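PDB 1BLE: PTS system fructose-specific EIIB component from Bacillus subtilis, which accepts a phosphoryl group on a histidine from phospho-EIIA and passes it to incoming fructose as the sugar is taken up through the membrane permease. Local coordinates for residues A[3-9]-A[78-84]; A[18-22]-A[142-148]. All blocks are in the same frame, centred on the assembly; numbering follows the deposited sequence.

Contact 1. Residues A[3-9]-A[78-84]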
loop_
_atom_site.group_PDB
_atom_site.type_symbol
_atom_site.label_atom_id
_atom_site.label_comp_id
_atom_site.label_asym_id
_atom_site.label_seq_id
_atom_site.Cartn_x
_atom_site.Cartn_y
_atom_site.Cartn_z
ATOM N N ASN A 3 20.365 0.536 11.556
ATOM C CA ASN A 3 20.283 0.222 12.985
ATOM C C ASN A 3 19.000 -0.523 13.324
ATOM O O ASN A 3 17.918 0.075 13.388
ATOM C CB ASN A 3 20.408 1.506 13.833
ATOM C CG ASN A 3 20.345 1.243 15.350
ATOM O OD1 ASN A 3 20.226 2.175 16.124
ATOM N ND2 ASN A 3 20.409 -0.021 15.767
ATOM N N ILE A 4 19.139 -1.832 13.536
ATOM C CA ILE A 4 18.037 -2.746 13.874
ATOM C C ILE A 4 17.794 -2.725 15.407
ATOM O O ILE A 4 18.570 -3.304 16.182
ATOM C CB ILE A 4 18.390 -4.176 13.387
ATOM C CG1 ILE A 4 18.399 -4.202 11.860
ATOM C CG2 ILE A 4 17.452 -5.177 13.951
ATOM C CD1 ILE A 4 18.798 -5.541 11.256
ATOM N N VAL A 5 16.703 -2.097 15.845
ATOM C CA VAL A 5 16.428 -1.967 17.260
ATOM C C VAL A 5 15.675 -3.119 17.926
ATOM O O VAL A 5 15.696 -3.252 19.165
ATOM C CB VAL A 5 15.728 -0.611 17.558
ATOM C CG1 VAL A 5 16.560 0.520 17.081
ATOM C CG2 VAL A 5 14.405 -0.527 16.901
ATOM N N LEU A 6 15.031 -3.960 17.108
ATOM C CA LEU A 6 14.236 -5.105 17.604
ATOM C C LEU A 6 13.907 -5.997 16.450
ATOM O O LEU A 6 13.532 -5.471 15.412
ATOM C CB LEU A 6 12.894 -4.608 18.167
ATOM C CG LEU A 6 11.853 -5.604 18.678
ATOM C CD1 LEU A 6 12.266 -6.048 20.088
ATOM C CD2 LEU A 6 10.456 -4.952 18.654
ATOM N N ALA A 7 14.089 -7.313 16.606
ATOM C CA ALA A 7 13.735 -8.305 15.568
ATOM C C ALA A 7 12.643 -9.072 16.299
ATOM O O ALA A 7 12.900 -9.612 17.363
ATOM C CB ALA A 7 14.895 -9.190 15.262
ATOM N N ARG A 8 11.417 -9.074 15.774
ATOM C CA ARG A 8 10.280 -9.727 16.461
ATOM C C ARG A 8 9.564 -10.799 15.688
ATOM O O ARG A 8 9.315 -10.641 14.488
ATOM C CB ARG A 8 9.212 -8.685 16.856
ATOM C CG ARG A 8 7.954 -9.278 17.500
ATOM C CD ARG A 8 7.004 -8.207 17.983
ATOM N NE ARG A 8 6.682 -8.447 19.373
ATOM C CZ ARG A 8 5.483 -8.760 19.838
ATOM N NH1 ARG A 8 4.446 -8.859 19.052
ATOM N NH2 ARG A 8 5.347 -9.065 21.101
ATOM N N ILE A 9 9.179 -11.859 16.391
ATOM C CA ILE A 9 8.441 -12.927 15.764
ATOM C C ILE A 9 6.991 -12.733 16.135
ATOM O O ILE A 9 6.624 -12.665 17.312
ATOM C CB ILE A 9 8.866 -14.317 16.222
ATOM C CG1 ILE A 9 10.317 -14.593 15.818
ATOM C CG2 ILE A 9 7.930 -15.378 15.601
ATOM C CD1 ILE A 9 10.779 -15.978 16.237
ATOM N N VAL A 78 19.600 4.526 9.525
ATOM C CA VAL A 78 18.140 4.373 9.700
ATOM C C VAL A 78 17.836 3.439 10.879
ATOM O O VAL A 78 18.562 2.456 11.109
ATOM C CB VAL A 78 17.457 3.752 8.445
ATOM C CG1 VAL A 78 15.987 3.565 8.700
ATOM C CG2 VAL A 78 17.647 4.612 7.227
ATOM N N THR A 79 16.756 3.741 11.600
ATOM C CA THR A 79 16.342 2.963 12.755
ATOM C C THR A 79 15.117 2.145 12.393
ATOM O O THR A 79 14.048 2.705 12.157
ATOM C CB THR A 79 16.054 3.911 13.931
ATOM O OG1 THR A 79 17.290 4.195 14.591
ATOM C CG2 THR A 79 15.072 3.312 14.936
ATOM N N ALA A 80 15.263 0.822 12.403
ATOM C CA ALA A 80 14.174 -0.076 12.035
ATOM C C ALA A 80 13.854 -1.189 13.002
ATOM O O ALA A 80 14.668 -1.585 13.844
ATOM C CB ALA A 80 14.467 -0.689 10.703
ATOM N N MET A 81 12.679 -1.768 12.789
ATOM C CA MET A 81 12.162 -2.867 13.588
ATOM C C MET A 81 11.673 -3.914 12.576
ATOM O O MET A 81 10.912 -3.582 11.665
ATOM C CB MET A 81 11.017 -2.330 14.436
ATOM C CG MET A 81 10.410 -3.313 15.341
ATOM S SD MET A 81 9.016 -2.624 16.177
ATOM C CE MET A 81 8.139 -4.199 16.439
ATOM N N LEU A 82 12.204 -5.139 12.659
ATOM C CA LEU A 82 11.825 -6.247 11.743
ATOM C C LEU A 82 10.745 -7.172 12.338
ATOM O O LEU A 82 10.708 -7.419 13.558
ATOM C CB LEU A 82 13.049 -7.093 11.404
ATOM C CG LEU A 82 14.253 -6.330 10.855
ATOM C CD1 LEU A 82 15.427 -7.263 10.654
ATOM C CD2 LEU A 82 13.886 -5.697 9.531
ATOM N N LEU A 83 9.863 -7.661 11.473
ATOM C CA LEU A 83 8.814 -8.570 11.871
ATOM C C LEU A 83 9.029 -9.878 11.142
ATOM O O LEU A 83 9.285 -9.888 9.930
ATOM C CB LEU A 83 7.466 -7.986 11.505
ATOM C CG LEU A 83 6.924 -7.042 12.578
ATOM C CD1 LEU A 83 5.634 -6.391 12.089
ATOM C CD2 LEU A 83 6.697 -7.835 13.865
ATOM N N PHE A 84 8.932 -10.987 11.862
ATOM C CA PHE A 84 9.136 -12.304 11.260
ATOM C C PHE A 84 7.943 -13.204 11.561
ATOM O O PHE A 84 7.296 -13.066 12.583
ATOM C CB PHE A 84 10.435 -12.960 11.804
ATOM C CG PHE A 84 11.701 -12.233 11.425
ATOM C CD1 PHE A 84 12.313 -12.459 10.211
ATOM C CD2 PHE A 84 12.239 -11.263 12.255
ATOM C CE1 PHE A 84 13.434 -11.715 9.846
ATOM C CE2 PHE A 84 13.339 -10.535 11.887
ATOM C CZ PHE A 84 13.938 -10.755 10.695
#

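Contact 2. Residues A[18-22]-A[142-148]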
loop_
_atom_site.group_PDB
_atom_site.type_symbol
_atom_site.label_atom_id
_atom_site.label_comp_id
_atom_site.label_asym_id
_atom_site.label_seq_id
_atom_site.Cartn_x
_atom_site.Cartn_y
_atom_site.Cartn_z
ATOM N N ILE A 18 -0.173 -3.532 20.198
ATOM C CA ILE A 18 1.117 -4.129 20.483
ATOM C C ILE A 18 2.301 -3.493 19.736
ATOM O O ILE A 18 3.162 -2.841 20.333
ATOM C CB ILE A 18 1.112 -5.640 20.168
ATOM C CG1 ILE A 18 -0.150 -6.309 20.723
ATOM C CG2 ILE A 18 2.340 -6.313 20.780
ATOM C CD1 ILE A 18 -0.106 -6.669 22.208
ATOM N N LEU A 19 2.351 -3.665 18.425
ATOM C CA LEU A 19 3.468 -3.137 17.656
ATOM C C LEU A 19 3.738 -1.632 17.847
ATOM O O LEU A 19 4.878 -1.198 17.904
ATOM C CB LEU A 19 3.269 -3.466 16.190
ATOM C CG LEU A 19 4.567 -3.668 15.424
ATOM C CD1 LEU A 19 5.187 -5.019 15.681
ATOM C CD2 LEU A 19 4.142 -3.571 13.984
ATOM N N THR A 20 2.673 -0.859 17.976
ATOM C CA THR A 20 2.756 0.585 18.166
ATOM C C THR A 20 3.534 0.893 19.440
ATOM O O THR A 20 4.371 1.798 19.491
ATOM C CB THR A 20 1.323 1.197 18.292
ATOM O OG1 THR A 20 0.600 0.991 17.072
ATOM C CG2 THR A 20 1.366 2.687 18.595
ATOM N N ARG A 21 3.296 0.098 20.465
ATOM C CA ARG A 21 3.972 0.326 21.719
ATOM C C ARG A 21 5.464 0.110 21.590
ATOM O O ARG A 21 6.235 0.879 22.141
ATOM C CB ARG A 21 3.339 -0.520 22.823
ATOM C CG ARG A 21 1.809 -0.268 22.950
ATOM C CD ARG A 21 1.314 -0.206 24.390
ATOM N NE ARG A 21 2.344 0.365 25.261
ATOM C CZ ARG A 21 2.673 -0.110 26.466
ATOM N NH1 ARG A 21 2.040 -1.168 26.970
ATOM N NH2 ARG A 21 3.686 0.423 27.140
ATOM N N TRP A 22 5.883 -0.876 20.797
ATOM C CA TRP A 22 7.312 -1.128 20.630
ATOM C C TRP A 22 7.923 0.015 19.877
ATOM O O TRP A 22 9.008 0.479 20.213
ATOM C CB TRP A 22 7.579 -2.438 19.901
ATOM C CG TRP A 22 7.431 -3.574 20.796
ATOM C CD1 TRP A 22 6.331 -4.363 20.928
ATOM C CD2 TRP A 22 8.371 -4.017 21.784
ATOM N NE1 TRP A 22 6.520 -5.253 21.957
ATOM C CE2 TRP A 22 7.762 -5.060 22.515
ATOM C CE3 TRP A 22 9.676 -3.621 22.139
ATOM C CZ2 TRP A 22 8.389 -5.726 23.569
ATOM C CZ3 TRP A 22 10.316 -4.294 23.201
ATOM C CH2 TRP A 22 9.665 -5.327 23.911
ATOM N N GLU A 142 14.126 -13.790 23.673
ATOM C CA GLU A 142 13.287 -13.299 24.764
ATOM C C GLU A 142 11.796 -13.455 24.507
ATOM O O GLU A 142 11.355 -13.560 23.365
ATOM C CB GLU A 142 13.666 -11.839 25.023
ATOM C CG GLU A 142 12.534 -10.881 25.342
ATOM C CD GLU A 142 13.020 -9.460 25.353
ATOM O OE1 GLU A 142 14.219 -9.274 25.695
ATOM O OE2 GLU A 142 12.224 -8.554 25.015
ATOM N N LEU A 143 11.003 -13.467 25.562
ATOM C CA LEU A 143 9.607 -13.652 25.347
ATOM C C LEU A 143 8.841 -12.584 26.021
ATOM O O LEU A 143 9.007 -12.387 27.199
ATOM C CB LEU A 143 9.153 -15.011 25.911
ATOM C CG LEU A 143 7.641 -15.316 25.918
ATOM C CD1 LEU A 143 7.206 -15.686 24.509
ATOM C CD2 LEU A 143 7.328 -16.435 26.869
ATOM N N ARG A 144 8.019 -11.878 25.264
ATOM C CA ARG A 144 7.136 -10.880 25.849
ATOM C C ARG A 144 6.366 -10.158 24.786
ATOM O O ARG A 144 6.802 -10.103 23.631
ATOM C CB ARG A 144 7.847 -9.905 26.786
ATOM C CG ARG A 144 9.040 -9.163 26.227
ATOM C CD ARG A 144 9.383 -8.031 27.203
ATOM N NE ARG A 144 10.675 -7.432 26.911
ATOM C CZ ARG A 144 11.113 -6.308 27.455
ATOM N NH1 ARG A 144 10.373 -5.663 28.333
ATOM N NH2 ARG A 144 12.255 -5.791 27.068
ATOM N N GLN A 145 5.185 -9.674 25.151
ATOM C CA GLN A 145 4.342 -8.960 24.200
ATOM C C GLN A 145 4.637 -7.474 24.159
ATOM O O GLN A 145 4.835 -6.893 23.087
ATOM C CB GLN A 145 2.861 -9.135 24.543
ATOM C CG GLN A 145 2.481 -10.554 24.837
ATOM C CD GLN A 145 2.800 -11.466 23.685
ATOM O OE1 GLN A 145 2.357 -11.214 22.558
ATOM N NE2 GLN A 145 3.573 -12.539 23.948
ATOM N N LEU A 146 4.644 -6.872 25.346
ATOM C CA LEU A 146 4.856 -5.447 25.505
ATOM C C LEU A 146 6.189 -5.007 26.142
ATOM O O LEU A 146 6.909 -5.813 26.733
ATOM C CB LEU A 146 3.671 -4.933 26.297
ATOM C CG LEU A 146 2.312 -5.380 25.757
ATOM C CD1 LEU A 146 1.254 -4.645 26.516
ATOM C CD2 LEU A 146 2.170 -5.053 24.277
ATOM N N PRO A 147 6.591 -3.745 25.941
ATOM C CA PRO A 147 7.849 -3.310 26.546
ATOM C C PRO A 147 7.763 -3.304 28.066
ATOM O O PRO A 147 8.773 -3.255 28.754
ATOM C CB PRO A 147 8.020 -1.914 25.990
ATOM C CG PRO A 147 7.465 -2.056 24.639
ATOM C CD PRO A 147 6.183 -2.795 24.894
ATOM N N SER A 148 6.545 -3.394 28.577
ATOM C CA SER A 148 6.285 -3.415 30.022
ATOM C C SER A 148 6.133 -4.775 30.690
ATOM O O SER A 148 6.025 -4.856 31.896
ATOM C CB SER A 148 5.060 -2.565 30.359
ATOM O OG SER A 148 4.118 -2.570 29.306
#

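Contact 1. Residues A[3-9]-A[78-84]
Start with the central strand, 3-9, and its neighbour 79-84, a parallel pair in the core of an open alpha/beta sheet, at an axis angle of 17°. Apart from Val5 at the bulge, side chains alternate between two faces. On one, Ile4, Ile9, Leu82 and Phe84 all keep chi1 in the m well; Ile4 CD1 meets Leu82 CD1 at 3.8 Å, and Phe84 swings its ring back along the neighbouring strand until CE2 is 4.0 Å from Ala7 CB. Helix 88-94 covers Ile9, Leu82 and Phe84. On the other, Leu6, Arg8 and Met81 adopt t at chi1. Met81 is extended throughout, which brings its CE within 3.3 Å of Leu6 CD2, a tight fit, and helix 18-26 packs over this side through Leu19.

The ladder slips once. Ala80 O accepts from Val5 N at 2.9 Å, but Leu82 N donates to Leu6 O at 3.1 Å, so Val5, with its helix-like psi of -17°, is the extra residue of a beta bulge. Beyond it the pairing resumes, Arg8 N to Leu82 O at 2.9 Å. Arg8 starts out extended, then its end turns away to Asn104, Asp10 and the carbonyl of Arg144. Backbone bonds and apolar side chains thus hold the strands together, while the one charged side chain here spends its polarity outside the pair, about 8 Å from the side chain of His15, which carries the phosphoryl group during the reaction.

Contact 2. Residues A[18-22]-A[142-148]
Ile18, in the first turn of helix 18-26, makes contact with its chi1 and chi2 both m: CD1 reaches Leu146 CD2 at 3.5 Å, while CG2 rests 3.4 Å from Gln145 O. Its side chain is also about 5 Å from that of the active-site His15, which forms the phosphohistidine intermediate, so this end of the contact borders the active-site loop. One turn on, Arg21 points its CA-to-CB bond at the 142-148 segment. Its CB lies 4.2 Å from Pro147 CD, and the guanidinium passes Leu146, with NH1 3.6 Å from CD1, to make a weak 3.4 Å hydrogen bond from NH1 to Ser148 OG.

The fold explains the meeting. In this open, doubly wound alpha/beta sheet, helix 18-26 follows the central strand 3-10, and residues 144-148 leave the C-terminal end of strand 140-143, two places along the sheet; the loop comes back across that edge to lie against the helix.

Trp22 then supplies the largest share of covered surface. Its NE1 donates to Gln145 O over just 2.6 Å at a nearly straight 166°, with the acceptor in line with the ring plane. Pro147 lies over one ring face, CG only 3.5 Å from the centroid of the six-membered ring and 10° off its normal, a textbook CH-pi contact. At the far rim, Trp22 CH2 sits over a face of the Arg144 guanidinium, 3.8 Å from NE, which itself forms a salt bridge with Glu142 OE2 at 2.7 Å.

How the contacts relate
The two contacts lie with their centres about 12 Å apart: contact 1 lies within the mixed sheet of the alpha/beta fold, and contact 2 joins a helix packed on that sheet to the loop after strand 140-143. Along the chain their segments alternate: 3-9, 18-22, 78-84, 142-148. Helix 18-26 is the next regular element after strand 3-10 and carries Leu19, whose CD1 is 3.2 Å from Met81 CE and 3.7 Å from Leu83 CD2. Arg8 makes the polar link, its NH2 lying 3.1 Å from Arg144 O in a probable hydrogen bond. Contact 1 is buried, contact 2 nearer the surface, and the chain joining their first segments carries His15, which takes up the phosphoryl group.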